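Local coordinates for trwC protein (PDB 1QX0) that nicks one strand of plasmid DNA at the origin of transfer through a catalytic tyrosine, starting conjugative DNA transfer, as the relaxase domain of TrwC, at the zinc ion site. Sequence-based numbering; all coordinates share one arbitrary frame.

The zinc ion site. Residues 18, 21, 85, 87, 150, 159, 161, 163. With ZN (zinc ion), chain B.
Three histidines on neighbouring strands hold the zinc ion in the relaxase domain of TrwC. His161 and His163, one residue apart on strand 158-167 and pointing to the same side, form the HUH motif of relaxases; His150 adds the third histidine from strand 145-152. His150 binds through ND1, the ring nitrogen nearer its backbone, at 2.1 Å from ZN. His161 and His163 reach in tip first with NE2, at 2.2 and 2.3 Å from ZN respectively. In His150 ND1 lies anti to CA (chi2 177°), which turns it to the metal, whereas the rings of His161 and His163 stand crosswise to their CA-CB bonds. His150 and His163 set CG anti to the carbonyl carbon; His161 takes the crowded position between backbone N and carbonyl carbon. The angles between the histidine nitrogens are near tetrahedral, but water 1, a longer ligand with O 2.5 Å from ZN, lies almost opposite His150 ND1 at 153°. The shell is therefore irregular, and further ligands may be unseen.

Each ring is also tied by its other nitrogen. His150 NE2 donates in its ring plane to the backbone carbonyl of Tyr18, 2.8 Å to O and nearly straight at the hydrogen, arriving above the carbonyl plane. His161 ND1 donates a more bent bond to Gln159 O, two residues back on its own strand, at 2.8 Å, also from above the carbonyl plane. On His163, ND1 gives its N-H to the syn lone pair of Asp85 OD2 at 3.1 Å, with OD2 lying 21° out of the ring plane; Thr87 OG1 is a weak second partner. This Asp85 contact from strand 81-89 may make the imidazole a stronger electron donor to zinc. Tyr18, the catalytic tyrosine, is poorly ordered and not a zinc ligand; its ring lies across one face of His163, CE1 3.8 Å above its plane. With all three rings restrained, the site can keep a metal that probably positions and polarises the scissile phosphate of oriT DNA for attack by Tyr18.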
loop_
_atom_site.group_PDB
_atom_site.type_symbol
_atom_site.label_atom_id
_atom_site.label_comp_id
_atom_site.label_asym_id
_atom_site.label_seq_id
_atom_site.Cartn_x
_atom_site.Cartn_y
_atom_site.Cartn_z
ATOM N N TYR A 18 -7.142 -8.496 -2.917
ATOM C CA TYR A 18 -5.734 -8.123 -2.946
ATOM C C TYR A 18 -4.827 -9.350 -3.102
ATOM O O TYR A 18 -3.611 -9.242 -3.108
ATOM C CB TYR A 18 -5.383 -7.263 -1.733
ATOM C CG TYR A 18 -5.930 -5.850 -1.823
ATOM C CD1 TYR A 18 -6.129 -5.224 -3.069
ATOM C CD2 TYR A 18 -6.256 -5.135 -0.668
ATOM C CE1 TYR A 18 -6.639 -3.919 -3.154
ATOM C CE2 TYR A 18 -6.764 -3.827 -0.735
ATOM C CZ TYR A 18 -6.955 -3.227 -1.977
ATOM O OH TYR A 18 -7.458 -1.941 -2.044
ATOM N N ASP A 21 -4.091 -9.590 -8.211
ATOM C CA ASP A 21 -2.835 -9.212 -8.879
ATOM C C ASP A 21 -1.681 -9.759 -8.044
ATOM O O ASP A 21 -1.054 -9.031 -7.278
ATOM C CB ASP A 21 -2.724 -7.682 -9.076
ATOM C CG ASP A 21 -1.402 -7.237 -9.763
ATOM O OD1 ASP A 21 -1.306 -6.037 -10.109
ATOM O OD2 ASP A 21 -0.414 -7.978 -9.986
ATOM N N ASP A 85 -6.233 0.705 4.614
ATOM C CA ASP A 85 -5.291 0.279 3.626
ATOM C C ASP A 85 -4.203 1.338 3.518
ATOM O O ASP A 85 -4.481 2.515 3.215
ATOM C CB ASP A 85 -5.986 0.047 2.263
ATOM C CG ASP A 85 -4.990 -0.429 1.171
ATOM O OD1 ASP A 85 -3.807 -0.676 1.513
ATOM O OD2 ASP A 85 -5.291 -0.593 -0.043
ATOM N N THR A 87 -1.056 1.973 1.219
ATOM C CA THR A 87 -0.523 1.414 -0.019
ATOM C C THR A 87 0.837 2.049 -0.253
ATOM O O THR A 87 0.919 3.250 -0.456
ATOM C CB THR A 87 -1.522 1.642 -1.204
ATOM O OG1 THR A 87 -2.753 0.916 -0.960
ATOM C CG2 THR A 87 -0.977 1.086 -2.534
ATOM N N HIS A 150 2.246 -6.306 -4.868
ATOM C CA HIS A 150 1.786 -6.359 -6.250
ATOM C C HIS A 150 2.857 -5.766 -7.148
ATOM O O HIS A 150 3.708 -5.034 -6.676
ATOM C CB HIS A 150 0.512 -5.534 -6.371
ATOM C CG HIS A 150 -0.679 -6.157 -5.704
ATOM N ND1 HIS A 150 -1.905 -5.539 -5.655
ATOM C CD2 HIS A 150 -0.841 -7.358 -5.096
ATOM C CE1 HIS A 150 -2.770 -6.328 -5.038
ATOM N NE2 HIS A 150 -2.149 -7.439 -4.691
ATOM N N GLN A 159 5.121 -1.680 -11.560
ATOM C CA GLN A 159 4.622 -0.788 -10.510
ATOM C C GLN A 159 4.678 -1.533 -9.173
ATOM O O GLN A 159 3.698 -2.149 -8.760
ATOM C CB GLN A 159 3.169 -0.347 -10.825
ATOM C CG GLN A 159 2.540 0.641 -9.825
ATOM C CD GLN A 159 3.368 1.930 -9.584
ATOM O OE1 GLN A 159 4.337 2.251 -10.311
ATOM N NE2 GLN A 159 2.977 2.661 -8.566
ATOM N N HIS A 161 4.269 -2.158 -5.709
ATOM C CA HIS A 161 3.532 -1.584 -4.579
ATOM C C HIS A 161 3.017 -2.645 -3.643
ATOM O O HIS A 161 2.786 -3.782 -4.072
ATOM C CB HIS A 161 2.372 -0.705 -5.074
ATOM C CG HIS A 161 1.326 -1.439 -5.843
ATOM N ND1 HIS A 161 1.446 -1.725 -7.193
ATOM C CD2 HIS A 161 0.108 -1.906 -5.466
ATOM C CE1 HIS A 161 0.348 -2.336 -7.609
ATOM N NE2 HIS A 161 -0.475 -2.460 -6.578
ATOM N N HIS A 163 -0.057 -3.326 -0.588
ATOM C CA HIS A 163 -1.237 -2.907 0.140
ATOM C C HIS A 163 -1.100 -3.484 1.521
ATOM O O HIS A 163 -1.164 -4.707 1.699
ATOM C CB HIS A 163 -2.511 -3.455 -0.481
ATOM C CG HIS A 163 -2.753 -2.998 -1.877
ATOM N ND1 HIS A 163 -3.403 -1.818 -2.171
ATOM C CD2 HIS A 163 -2.477 -3.586 -3.067
ATOM C CE1 HIS A 163 -3.498 -1.693 -3.484
ATOM N NE2 HIS A 163 -2.947 -2.753 -4.048
HETATM ZN ZN ZN B . -2.277 -3.541 -6.076
HETATM O O HOH W 1 -3.491 -1.693 -7.229
#